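Local coordinates for thyroid hormone-inducible hepatic protein (PDB 3ONT) that helps regulate lipogenesis, especially in the lactating mammary gland, possibly by keeping MID1IP1 from acetyl-CoA carboxylase, and may act as a transcriptional coactivator, at residues M34-G46 and Q52-M64. Numbering follows the deposited sequence.
Sequences MIPSLLRDVQLSG and QDGAPDLYTYFTM
Leu58 N, in the first turn of helix 58-73, donates to Val42 O at 2.9 Å, so that the chain leaving the 3-10 segment 36-39 runs against the start of the helix, with Leu39 beside Tyr59 and Gln43 beside Asp57. One carboxylate shows how a helix start can be tied to the loop before it. Asp57 is the N-cap: its CG sits between backbone N and carbonyl carbon (chi1 56°), which turns Asp57 OD2 back to accept from Thr60 N at 3.1 Å and from Thr60 OG1. Asp57 OD1 serves the other segment, taking a nearly straight bond (173°) of 2.9 Å from Asp41 N, which comes in from well above the carboxylate plane. Asp41 N belongs to the type II beta turn Leu39-Val42, so helix cap and turn share one side chain. With an alanine here, Thr60 N, Thr60 OG1 and Asp41 N would probably lose the acceptor described, and the turn would be less firmly tied to the helix. The contact lies in the interhelical connection of an all-helical fold, where the loop after helix 15-32 folds back over the start of helix 58-73. Beside the cap, the Arg40 guanidinium lies over one face of the Tyr59 ring, off-centre, with Arg40 CZ 4.2 Å from the ring centroid and the planes 26° apart. At the first position of the turn, Leu39 sends its two methyls apart: CD1 rests over the face of Phe62, 3.6 Å from its CG, while CD2 meets Leu58 CD2. Leu58 CD2 also touches Val42 CG1 at 3.6 Å, and Leu58 packs on Val140 of the second subunit. Farther along, Leu44 places CD2 3.7 Å from Tyr61 CB and CD1 near Pro56 O, while the Tyr61 hydroxyl is hydrogen-bonded to Glu112.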
loop_
_atom_site.group_PDB
_atom_site.type_symbol
_atom_site.label_atom_id
_atom_site.label_comp_id
_atom_site.label_asym_id
_atom_site.label_seq_id
_atom_site.Cartn_x
_atom_site.Cartn_y
_atom_site.Cartn_z
HETATM N N MSE A 34 30.075 2.178 0.757
HETATM C CA MSE A 34 30.997 1.056 0.899
HETATM C C MSE A 34 31.403 0.797 2.346
HETATM O O MSE A 34 31.590 -0.366 2.743
HETATM C CB MSE A 34 32.249 1.333 0.080
HETATM C CG MSE A 34 31.987 1.502 -1.406
HETATM SE SE MSE A 34 32.558 -0.059 -2.427
HETATM C CE MSE A 34 31.243 -1.373 -1.792
ATOM N N ILE A 35 31.572 1.878 3.116
ATOM C CA ILE A 35 31.997 1.788 4.509
ATOM C C ILE A 35 30.902 2.458 5.356
ATOM O O ILE A 35 30.960 3.666 5.661
ATOM C CB ILE A 35 33.418 2.430 4.746
ATOM C CG1 ILE A 35 34.402 2.031 3.632
ATOM C CG2 ILE A 35 33.964 2.064 6.141
ATOM C CD1 ILE A 35 35.725 2.774 3.640
ATOM N N PRO A 36 29.884 1.671 5.733
ATOM C CA PRO A 36 28.697 2.255 6.371
ATOM C C PRO A 36 28.981 2.845 7.750
ATOM O O PRO A 36 28.229 3.709 8.215
ATOM C CB PRO A 36 27.710 1.063 6.461
ATOM C CG PRO A 36 28.193 0.075 5.413
ATOM C CD PRO A 36 29.715 0.229 5.448
ATOM N N SER A 37 30.056 2.404 8.404
ATOM C CA SER A 37 30.397 2.915 9.752
ATOM C C SER A 37 30.809 4.396 9.712
ATOM O O SER A 37 30.733 5.073 10.720
ATOM C CB SER A 37 31.495 2.083 10.388
ATOM O OG SER A 37 32.621 2.122 9.536
ATOM N N LEU A 38 31.220 4.891 8.547
ATOM C CA LEU A 38 31.488 6.320 8.341
ATOM C C LEU A 38 30.224 7.188 8.543
ATOM O O LEU A 38 30.334 8.402 8.787
ATOM C CB LEU A 38 32.090 6.575 6.943
ATOM C CG LEU A 38 33.431 5.879 6.659
ATOM C CD1 LEU A 38 33.987 6.347 5.329
ATOM C CD2 LEU A 38 34.504 6.051 7.777
ATOM N N LEU A 39 29.041 6.576 8.427
ATOM C CA LEU A 39 27.772 7.279 8.661
ATOM C C LEU A 39 27.456 7.448 10.145
ATOM O O LEU A 39 26.631 8.287 10.508
ATOM C CB LEU A 39 26.606 6.566 7.971
ATOM C CG LEU A 39 26.611 6.410 6.446
ATOM C CD1 LEU A 39 25.401 5.596 5.935
ATOM C CD2 LEU A 39 26.638 7.774 5.743
ATOM N N ARG A 40 28.090 6.671 11.016
ATOM C CA ARG A 40 27.851 6.836 12.465
ATOM C C ARG A 40 28.268 8.249 12.830
ATOM O O ARG A 40 29.243 8.787 12.264
ATOM C CB ARG A 40 28.705 5.886 13.281
ATOM C CG ARG A 40 28.484 4.444 13.030
ATOM C CD ARG A 40 27.704 3.850 14.137
ATOM N NE ARG A 40 27.628 2.397 14.020
ATOM C CZ ARG A 40 26.701 1.647 14.607
ATOM N NH1 ARG A 40 25.754 2.208 15.342
ATOM N NH2 ARG A 40 26.703 0.338 14.447
ATOM N N ASP A 41 27.522 8.855 13.745
ATOM C CA ASP A 41 27.859 10.179 14.286
ATOM C C ASP A 41 27.663 11.351 13.331
ATOM O O ASP A 41 28.155 12.446 13.606
ATOM C CB ASP A 41 29.298 10.193 14.789
ATOM C CG ASP A 41 29.530 9.199 15.897
ATOM O OD1 ASP A 41 28.551 8.932 16.646
ATOM O OD2 ASP A 41 30.688 8.704 16.016
ATOM N N VAL A 42 27.004 11.119 12.195
ATOM C CA VAL A 42 26.625 12.199 11.287
ATOM C C VAL A 42 25.203 12.497 11.673
ATOM O O VAL A 42 24.345 11.606 11.629
ATOM C CB VAL A 42 26.696 11.798 9.799
ATOM C CG1 VAL A 42 26.090 12.888 8.918
ATOM C CG2 VAL A 42 28.131 11.514 9.381
ATOM N N GLN A 43 24.969 13.744 12.090
ATOM C CA GLN A 43 23.665 14.149 12.606
ATOM C C GLN A 43 22.570 14.207 11.554
ATOM O O GLN A 43 22.812 14.542 10.389
ATOM C CB GLN A 43 23.752 15.446 13.409
ATOM C CG GLN A 43 24.206 15.222 14.859
ATOM C CD GLN A 43 23.822 13.835 15.434
ATOM O OE1 GLN A 43 24.619 13.229 16.167
ATOM N NE2 GLN A 43 22.602 13.328 15.096
ATOM N N LEU A 44 21.370 13.839 11.979
ATOM C CA LEU A 44 20.196 13.854 11.112
ATOM C C LEU A 44 19.713 15.284 10.850
ATOM O O LEU A 44 19.346 15.617 9.719
ATOM C CB LEU A 44 19.077 13.019 11.737
ATOM C CG LEU A 44 19.316 11.517 11.698
ATOM C CD1 LEU A 44 18.367 10.778 12.622
ATOM C CD2 LEU A 44 19.154 11.053 10.286
ATOM N N SER A 45 19.750 16.114 11.901
ATOM C CA SER A 45 19.280 17.519 11.895
ATOM C C SER A 45 19.845 18.401 10.762
ATOM O O SER A 45 19.345 19.513 10.527
ATOM C CB SER A 45 19.593 18.200 13.245
ATOM O OG SER A 45 19.495 17.307 14.343
ATOM N N GLY A 46 20.880 17.905 10.074
ATOM C CA GLY A 46 21.669 18.724 9.152
ATOM C C GLY A 46 22.743 19.455 9.952
ATOM O O GLY A 46 22.553 20.626 10.342
ATOM N N GLN A 52 22.146 14.917 21.244
ATOM C CA GLN A 52 23.233 14.386 22.085
ATOM C C GLN A 52 23.994 13.235 21.410
ATOM O O GLN A 52 23.721 12.899 20.255
ATOM C CB GLN A 52 22.658 13.898 23.435
ATOM C CG GLN A 52 21.916 12.529 23.367
ATOM C CD GLN A 52 20.346 12.726 23.285
ATOM O OE1 GLN A 52 19.562 11.755 23.380
ATOM N NE2 GLN A 52 19.886 13.976 23.111
ATOM N N ASP A 53 24.949 12.645 22.136
ATOM C CA ASP A 53 25.550 11.363 21.742
ATOM C C ASP A 53 24.672 10.206 22.241
ATOM O O ASP A 53 24.264 10.185 23.409
ATOM C CB ASP A 53 26.985 11.219 22.286
ATOM C CG ASP A 53 27.713 9.989 21.723
ATOM O OD1 ASP A 53 28.522 9.374 22.450
ATOM O OD2 ASP A 53 27.475 9.635 20.549
ATOM N N GLY A 54 24.386 9.254 21.351
ATOM C CA GLY A 54 23.573 8.077 21.695
ATOM C C GLY A 54 22.194 8.069 21.053
ATOM O O GLY A 54 21.533 7.025 20.995
ATOM N N ALA A 55 21.759 9.242 20.588
ATOM C CA ALA A 55 20.522 9.391 19.820
ATOM C C ALA A 55 20.724 8.838 18.406
ATOM O O ALA A 55 21.862 8.576 18.007
ATOM C CB ALA A 55 20.107 10.864 19.769
ATOM N N PRO A 56 19.626 8.621 17.660
ATOM C CA PRO A 56 19.644 8.273 16.235
ATOM C C PRO A 56 20.442 9.229 15.334
ATOM O O PRO A 56 20.343 10.457 15.467
ATOM C CB PRO A 56 18.172 8.346 15.861
ATOM C CG PRO A 56 17.481 7.893 17.095
ATOM C CD PRO A 56 18.292 8.404 18.248
ATOM N N ASP A 57 21.216 8.648 14.419
ATOM C CA ASP A 57 22.002 9.404 13.449
ATOM C C ASP A 57 21.765 8.904 12.022
ATOM O O ASP A 57 20.885 8.072 11.768
ATOM C CB ASP A 57 23.492 9.310 13.793
ATOM C CG ASP A 57 24.005 7.848 13.889
ATOM O OD1 ASP A 57 25.067 7.628 14.526
ATOM O OD2 ASP A 57 23.371 6.911 13.338
ATOM N N LEU A 58 22.591 9.384 11.099
ATOM C CA LEU A 58 22.518 8.990 9.701
ATOM C C LEU A 58 22.647 7.482 9.494
ATOM O O LEU A 58 21.998 6.925 8.614
ATOM C CB LEU A 58 23.574 9.721 8.891
ATOM C CG LEU A 58 23.271 9.768 7.399
ATOM C CD1 LEU A 58 21.805 10.188 7.146
ATOM C CD2 LEU A 58 24.245 10.700 6.681
ATOM N N TYR A 59 23.467 6.803 10.290
ATOM C CA TYR A 59 23.554 5.363 10.143
ATOM C C TYR A 59 22.239 4.664 10.500
ATOM O O TYR A 59 21.859 3.674 9.846
ATOM C CB TYR A 59 24.735 4.781 10.922
ATOM C CG TYR A 59 24.774 3.272 10.879
ATOM C CD1 TYR A 59 25.356 2.599 9.805
ATOM C CD2 TYR A 59 24.195 2.515 11.901
ATOM C CE1 TYR A 59 25.373 1.219 9.761
ATOM C CE2 TYR A 59 24.200 1.140 11.863
ATOM C CZ TYR A 59 24.792 0.496 10.798
ATOM O OH TYR A 59 24.796 -0.879 10.772
ATOM N N THR A 60 21.542 5.165 11.517
ATOM C CA THR A 60 20.254 4.618 11.921
ATOM C C THR A 60 19.249 4.797 10.785
ATOM O O THR A 60 18.419 3.924 10.513
ATOM C CB THR A 60 19.707 5.359 13.146
ATOM O OG1 THR A 60 20.760 5.541 14.099
ATOM C CG2 THR A 60 18.555 4.597 13.795
ATOM N N TYR A 61 19.349 5.938 10.113
ATOM C CA TYR A 61 18.444 6.286 9.059
ATOM C C TYR A 61 18.678 5.418 7.827
ATOM O O TYR A 61 17.741 4.841 7.254
ATOM C CB TYR A 61 18.639 7.747 8.711
ATOM C CG TYR A 61 17.545 8.279 7.858
ATOM C CD1 TYR A 61 16.266 8.455 8.374
ATOM C CD2 TYR A 61 17.774 8.597 6.526
ATOM C CE1 TYR A 61 15.246 8.938 7.588
ATOM C CE2 TYR A 61 16.747 9.080 5.722
ATOM C CZ TYR A 61 15.497 9.244 6.261
ATOM O OH TYR A 61 14.489 9.722 5.477
ATOM N N PHE A 62 19.926 5.360 7.401
ATOM C CA PHE A 62 20.377 4.429 6.386
ATOM C C PHE A 62 19.813 3.018 6.675
ATOM O O PHE A 62 19.201 2.390 5.817
ATOM C CB PHE A 62 21.906 4.489 6.414
ATOM C CG PHE A 62 22.597 3.437 5.625
ATOM C CD1 PHE A 62 22.743 3.558 4.258
ATOM C CD2 PHE A 62 23.197 2.355 6.274
ATOM C CE1 PHE A 62 23.450 2.587 3.528
ATOM C CE2 PHE A 62 23.895 1.379 5.565
ATOM C CZ PHE A 62 24.019 1.495 4.188
ATOM N N THR A 63 19.975 2.544 7.899
ATOM C CA THR A 63 19.438 1.247 8.273
ATOM C C THR A 63 17.932 1.140 8.027
ATOM O O THR A 63 17.453 0.131 7.497
ATOM C CB THR A 63 19.774 0.969 9.717
ATOM O OG1 THR A 63 21.183 0.794 9.786
ATOM C CG2 THR A 63 19.133 -0.287 10.222
HETATM N N MSE A 64 17.188 2.178 8.394
HETATM C CA MSE A 64 15.746 2.174 8.219
HETATM C C MSE A 64 15.397 2.078 6.734
HETATM O O MSE A 64 14.543 1.280 6.340
HETATM C CB MSE A 64 15.123 3.419 8.845
HETATM C CG MSE A 64 13.606 3.395 8.833
HETATM SE SE MSE A 64 12.736 5.101 9.314
HETATM C CE MSE A 64 13.266 6.123 7.722
#